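Local coordinates for oxidoreductase protein (PDB 5UI9) that probably catalyses NAD-dependent oxidation or reduction of a small hydroxylated substrate, as a member of the GFO/IDH/MocA oxidoreductase family, at residues W150-F162 against I227-F241. Numbering follows the deposited sequence.
Sequences WGRFSFRSGFDVF and IVDVSYATKLGTEPF. With 8A1 ((2S)-2,3-dihydroxy-2-methylpropanoic acid), chain D.
D229 draws three side chains of strand 150-156 onto its carboxylate. R152, stretched out straight along its aliphatic part, grips side-on: NE reaches D229 OD1 at 2.8 Å on the syn side, while NH2 meets OD2 from above the carboxylate plane. OD2 also accepts from S154 OG at 2.6 Å and, on its anti lone pair, from R156 NH1 at 2.9 Å. Three donors on one oxygen should fix the carboxylate's rotation and probably favour its charged form. R156 bends at chi3 (77°), which brings one face of its guanidinium onto S231 CB and leaves NE for D249 of the second subunit. Beneath this network the strands run parallel, their axes 4.6 Å apart, with alternating backbone bonds from G151 O to S157 N.

Past the strands, E239 takes over: OE2 accepts from S157 OG (2.6 Å) and F241 N on opposite faces of its plane, and OE1 from G158 N. An ST turn, F159 N to S157 OG, precedes the tight aromatic end. There F159 and F241 stack face to face, centroids 4.1 Å apart and planes at 13°, F155 turns its edge to the face of Y232 in an offset edge-to-face pair, and V161 CG2 sits over the Y232 ring, 4.0 Å from its centroid. The same ring carries OH to O1 of the bound dihydroxy acid, at 2.6 Å, in the pocket of that ligand. The looser, wetter side lies at G158, where one water bonds E239 OE1 and, weakly, G158 O.

In the mixed sheet of the C-terminal domain, strand 245-250 flanks strand 148-156 and strand 213-220 flanks strand 225-231; F155 and V230 pack on helix 175-191, whereas R152 and I227, on the opposite face, meet the second subunit.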
# COMPACT_ATOMS: atom_id res chain seq x y z
N TRP A 150 -8.77 -6.37 -4.72
CA TRP A 150 -7.61 -5.63 -4.25
C TRP A 150 -7.38 -5.91 -2.79
O TRP A 150 -8.33 -6.07 -2.03
CB TRP A 150 -7.81 -4.12 -4.46
CG TRP A 150 -6.59 -3.32 -4.17
CD1 TRP A 150 -5.56 -3.04 -5.02
CD2 TRP A 150 -6.25 -2.70 -2.92
NE1 TRP A 150 -4.60 -2.28 -4.39
CE2 TRP A 150 -5.01 -2.05 -3.10
CE3 TRP A 150 -6.88 -2.61 -1.68
CZ2 TRP A 150 -4.38 -1.34 -2.08
CZ3 TRP A 150 -6.26 -1.90 -0.66
CH2 TRP A 150 -5.02 -1.27 -0.87
N GLY A 151 -6.11 -5.95 -2.39
CA GLY A 151 -5.78 -6.08 -0.97
C GLY A 151 -4.51 -5.37 -0.56
O GLY A 151 -3.66 -5.09 -1.39
N ARG A 152 -4.41 -5.07 0.73
CA ARG A 152 -3.17 -4.65 1.33
C ARG A 152 -2.96 -5.44 2.61
O ARG A 152 -3.87 -5.54 3.43
CB ARG A 152 -3.20 -3.16 1.67
CG ARG A 152 -1.86 -2.65 2.19
CD ARG A 152 -2.00 -1.44 3.08
NE ARG A 152 -0.70 -0.95 3.53
CZ ARG A 152 -0.51 0.01 4.42
NH1 ARG A 152 -1.54 0.64 4.98
NH2 ARG A 152 0.72 0.36 4.76
N PHE A 153 -1.74 -5.97 2.76
CA PHE A 153 -1.32 -6.72 3.93
C PHE A 153 -0.06 -6.05 4.46
O PHE A 153 0.96 -6.03 3.78
CB PHE A 153 -1.03 -8.17 3.53
CG PHE A 153 -2.16 -8.84 2.80
CD1 PHE A 153 -2.30 -8.69 1.41
CD2 PHE A 153 -3.10 -9.60 3.48
CE1 PHE A 153 -3.35 -9.29 0.74
CE2 PHE A 153 -4.16 -10.20 2.81
CZ PHE A 153 -4.28 -10.04 1.44
N SER A 154 -0.13 -5.52 5.68
CA SER A 154 0.88 -4.59 6.20
C SER A 154 1.34 -4.99 7.60
O SER A 154 0.52 -5.21 8.48
CB SER A 154 0.30 -3.18 6.22
OG SER A 154 1.27 -2.22 6.59
N PHE A 155 2.65 -5.09 7.79
CA PHE A 155 3.26 -5.34 9.09
C PHE A 155 4.38 -4.33 9.23
O PHE A 155 5.46 -4.52 8.67
CB PHE A 155 3.78 -6.79 9.16
CG PHE A 155 4.30 -7.20 10.53
CD1 PHE A 155 5.55 -6.81 10.98
CD2 PHE A 155 3.55 -8.06 11.33
CE1 PHE A 155 6.03 -7.21 12.22
CE2 PHE A 155 4.02 -8.47 12.57
CZ PHE A 155 5.27 -8.04 13.01
N ARG A 156 4.09 -3.23 9.92
CA ARG A 156 5.04 -2.13 10.10
C ARG A 156 5.22 -1.93 11.59
O ARG A 156 4.26 -1.64 12.30
CB ARG A 156 4.55 -0.84 9.43
CG ARG A 156 4.10 -1.02 7.98
CD ARG A 156 3.96 0.33 7.27
NE ARG A 156 5.27 0.86 6.90
CZ ARG A 156 6.01 0.43 5.87
NH1 ARG A 156 5.60 -0.56 5.08
NH2 ARG A 156 7.20 0.99 5.64
N SER A 157 6.46 -2.09 12.05
CA SER A 157 6.79 -2.20 13.46
C SER A 157 8.12 -1.53 13.77
O SER A 157 8.96 -1.38 12.88
CB SER A 157 6.88 -3.68 13.85
OG SER A 157 7.21 -3.83 15.21
N GLY A 158 8.27 -1.11 15.02
CA GLY A 158 9.56 -0.68 15.57
C GLY A 158 9.99 -1.54 16.75
O GLY A 158 10.82 -1.11 17.55
N PHE A 159 9.46 -2.76 16.83
CA PHE A 159 9.69 -3.66 17.97
C PHE A 159 11.11 -4.22 17.91
O PHE A 159 11.61 -4.56 16.84
CB PHE A 159 8.68 -4.81 17.95
CG PHE A 159 8.79 -5.75 19.12
CD1 PHE A 159 8.37 -5.36 20.39
CD2 PHE A 159 9.30 -7.04 18.95
CE1 PHE A 159 8.47 -6.24 21.47
CE2 PHE A 159 9.40 -7.91 20.02
CZ PHE A 159 8.98 -7.51 21.28
N ASP A 160 11.75 -4.32 19.08
CA ASP A 160 13.10 -4.86 19.19
C ASP A 160 13.05 -6.41 19.16
O ASP A 160 13.20 -7.06 20.20
CB ASP A 160 13.77 -4.32 20.47
CG ASP A 160 15.22 -4.77 20.64
OD1 ASP A 160 15.83 -5.32 19.70
OD2 ASP A 160 15.75 -4.58 21.75
N VAL A 161 12.84 -6.96 17.96
CA VAL A 161 12.95 -8.42 17.73
C VAL A 161 14.37 -8.96 17.89
O VAL A 161 14.54 -10.16 18.07
CB VAL A 161 12.51 -8.86 16.30
CG1 VAL A 161 11.00 -8.93 16.19
CG2 VAL A 161 13.13 -7.98 15.20
N PHE A 162 15.36 -8.07 17.81
CA PHE A 162 16.76 -8.45 17.85
C PHE A 162 17.22 -8.90 19.24
O PHE A 162 18.20 -9.65 19.34
CB PHE A 162 17.65 -7.29 17.35
CG PHE A 162 17.20 -6.72 16.03
CD1 PHE A 162 17.36 -7.44 14.86
CD2 PHE A 162 16.58 -5.47 15.96
CE1 PHE A 162 16.94 -6.93 13.64
CE2 PHE A 162 16.15 -4.96 14.75
CZ PHE A 162 16.33 -5.69 13.58
N ILE A 227 -0.81 -5.40 -2.26
CA ILE A 227 0.43 -4.85 -1.72
C ILE A 227 0.76 -5.59 -0.42
O ILE A 227 -0.08 -5.72 0.47
CB ILE A 227 0.27 -3.35 -1.40
CG1 ILE A 227 -0.01 -2.55 -2.68
CG2 ILE A 227 1.49 -2.80 -0.67
CD1 ILE A 227 1.10 -2.58 -3.71
N VAL A 228 2.00 -6.08 -0.33
CA VAL A 228 2.56 -6.56 0.92
C VAL A 228 3.67 -5.59 1.30
O VAL A 228 4.68 -5.47 0.59
CB VAL A 228 3.12 -7.98 0.79
CG1 VAL A 228 3.88 -8.39 2.05
CG2 VAL A 228 1.98 -8.95 0.51
N ASP A 229 3.47 -4.88 2.40
CA ASP A 229 4.46 -3.91 2.86
C ASP A 229 4.87 -4.24 4.29
O ASP A 229 4.03 -4.35 5.18
CB ASP A 229 3.96 -2.47 2.69
CG ASP A 229 2.75 -2.14 3.54
OD1 ASP A 229 1.61 -2.39 3.10
OD2 ASP A 229 2.93 -1.57 4.63
N VAL A 230 6.17 -4.44 4.49
CA VAL A 230 6.72 -4.82 5.77
C VAL A 230 7.88 -3.89 6.15
O VAL A 230 8.61 -3.41 5.28
CB VAL A 230 7.15 -6.31 5.81
CG1 VAL A 230 5.94 -7.21 5.58
CG2 VAL A 230 8.25 -6.62 4.80
N SER A 231 8.01 -3.66 7.45
CA SER A 231 9.05 -2.79 7.99
C SER A 231 9.30 -3.10 9.45
O SER A 231 8.34 -3.28 10.21
CB SER A 231 8.62 -1.32 7.86
OG SER A 231 9.53 -0.44 8.52
N TYR A 232 10.57 -3.17 9.83
CA TYR A 232 11.00 -3.17 11.25
C TYR A 232 11.69 -1.84 11.64
O TYR A 232 12.37 -1.77 12.67
CB TYR A 232 11.89 -4.38 11.56
CG TYR A 232 11.13 -5.58 12.10
CD1 TYR A 232 10.36 -5.48 13.26
CD2 TYR A 232 11.19 -6.82 11.46
CE1 TYR A 232 9.68 -6.58 13.77
CE2 TYR A 232 10.51 -7.92 11.97
CZ TYR A 232 9.76 -7.79 13.12
OH TYR A 232 9.08 -8.87 13.62
N ALA A 233 11.48 -0.79 10.85
CA ALA A 233 12.02 0.55 11.14
C ALA A 233 10.92 1.63 11.22
O ALA A 233 11.18 2.81 10.99
CB ALA A 233 13.06 0.93 10.09
N THR A 234 9.70 1.21 11.58
CA THR A 234 8.55 2.09 11.63
C THR A 234 8.30 2.49 13.09
O THR A 234 8.09 1.62 13.94
CB THR A 234 7.32 1.39 11.01
OG1 THR A 234 7.58 1.13 9.62
CG2 THR A 234 6.07 2.26 11.11
N LYS A 235 8.32 3.79 13.37
CA LYS A 235 8.21 4.31 14.75
C LYS A 235 6.86 4.97 14.96
O LYS A 235 6.65 6.14 14.58
CB LYS A 235 9.34 5.30 15.03
CG LYS A 235 10.70 4.61 15.05
CD LYS A 235 11.86 5.58 14.88
CE LYS A 235 13.17 4.81 14.81
NZ LYS A 235 14.34 5.73 14.82
N LEU A 236 5.94 4.22 15.56
CA LEU A 236 4.57 4.67 15.78
C LEU A 236 4.34 4.95 17.25
O LEU A 236 5.01 4.39 18.11
CB LEU A 236 3.59 3.60 15.30
CG LEU A 236 3.54 3.37 13.79
CD1 LEU A 236 3.02 1.98 13.47
CD2 LEU A 236 2.68 4.43 13.12
N GLY A 237 3.37 5.82 17.54
CA GLY A 237 3.01 6.16 18.93
C GLY A 237 2.60 4.93 19.74
O GLY A 237 2.99 4.79 20.90
N THR A 238 1.83 4.04 19.13
CA THR A 238 1.50 2.75 19.72
C THR A 238 2.17 1.68 18.88
O THR A 238 1.90 1.58 17.68
CB THR A 238 -0.02 2.51 19.73
OG1 THR A 238 -0.65 3.56 20.45
CG2 THR A 238 -0.36 1.14 20.37
N GLU A 239 3.02 0.88 19.52
CA GLU A 239 3.72 -0.22 18.85
C GLU A 239 2.72 -1.32 18.47
O GLU A 239 2.16 -1.96 19.35
CB GLU A 239 4.83 -0.79 19.76
CG GLU A 239 5.58 -2.00 19.22
CD GLU A 239 6.02 -1.84 17.77
OE1 GLU A 239 6.75 -0.88 17.47
OE2 GLU A 239 5.63 -2.69 16.94
N PRO A 240 2.50 -1.56 17.16
CA PRO A 240 1.51 -2.57 16.78
C PRO A 240 1.95 -4.05 16.81
O PRO A 240 1.11 -4.90 16.56
CB PRO A 240 1.18 -2.18 15.33
CG PRO A 240 2.44 -1.63 14.83
CD PRO A 240 3.03 -0.86 15.97
N PHE A 241 3.23 -4.35 17.09
CA PHE A 241 3.73 -5.73 17.04
C PHE A 241 2.83 -6.67 17.86
O PHE A 241 2.50 -6.33 19.00
CB PHE A 241 5.18 -5.79 17.57
CG PHE A 241 5.78 -7.19 17.59
CD1 PHE A 241 5.62 -8.02 18.70
CD2 PHE A 241 6.51 -7.67 16.51
CE1 PHE A 241 6.15 -9.30 18.72
CE2 PHE A 241 7.05 -8.95 16.52
CZ PHE A 241 6.87 -9.76 17.63
OXT 8A1 D . 7.26 -14.38 14.32
C 8A1 D . 8.31 -14.45 13.64
O 8A1 D . 8.51 -15.35 12.80
CA 8A1 D . 9.38 -13.40 13.83
CB 8A1 D . 9.13 -12.33 12.76
O1 8A1 D . 9.96 -11.18 12.96
O2 8A1 D . 10.68 -13.99 13.65
C3 8A1 D . 9.31 -12.83 15.24
O HOH W 1 7.52 -1.25 3.26
O HOH W 2 8.40 0.15 19.36
O HOH W 3 12.86 -2.91 15.10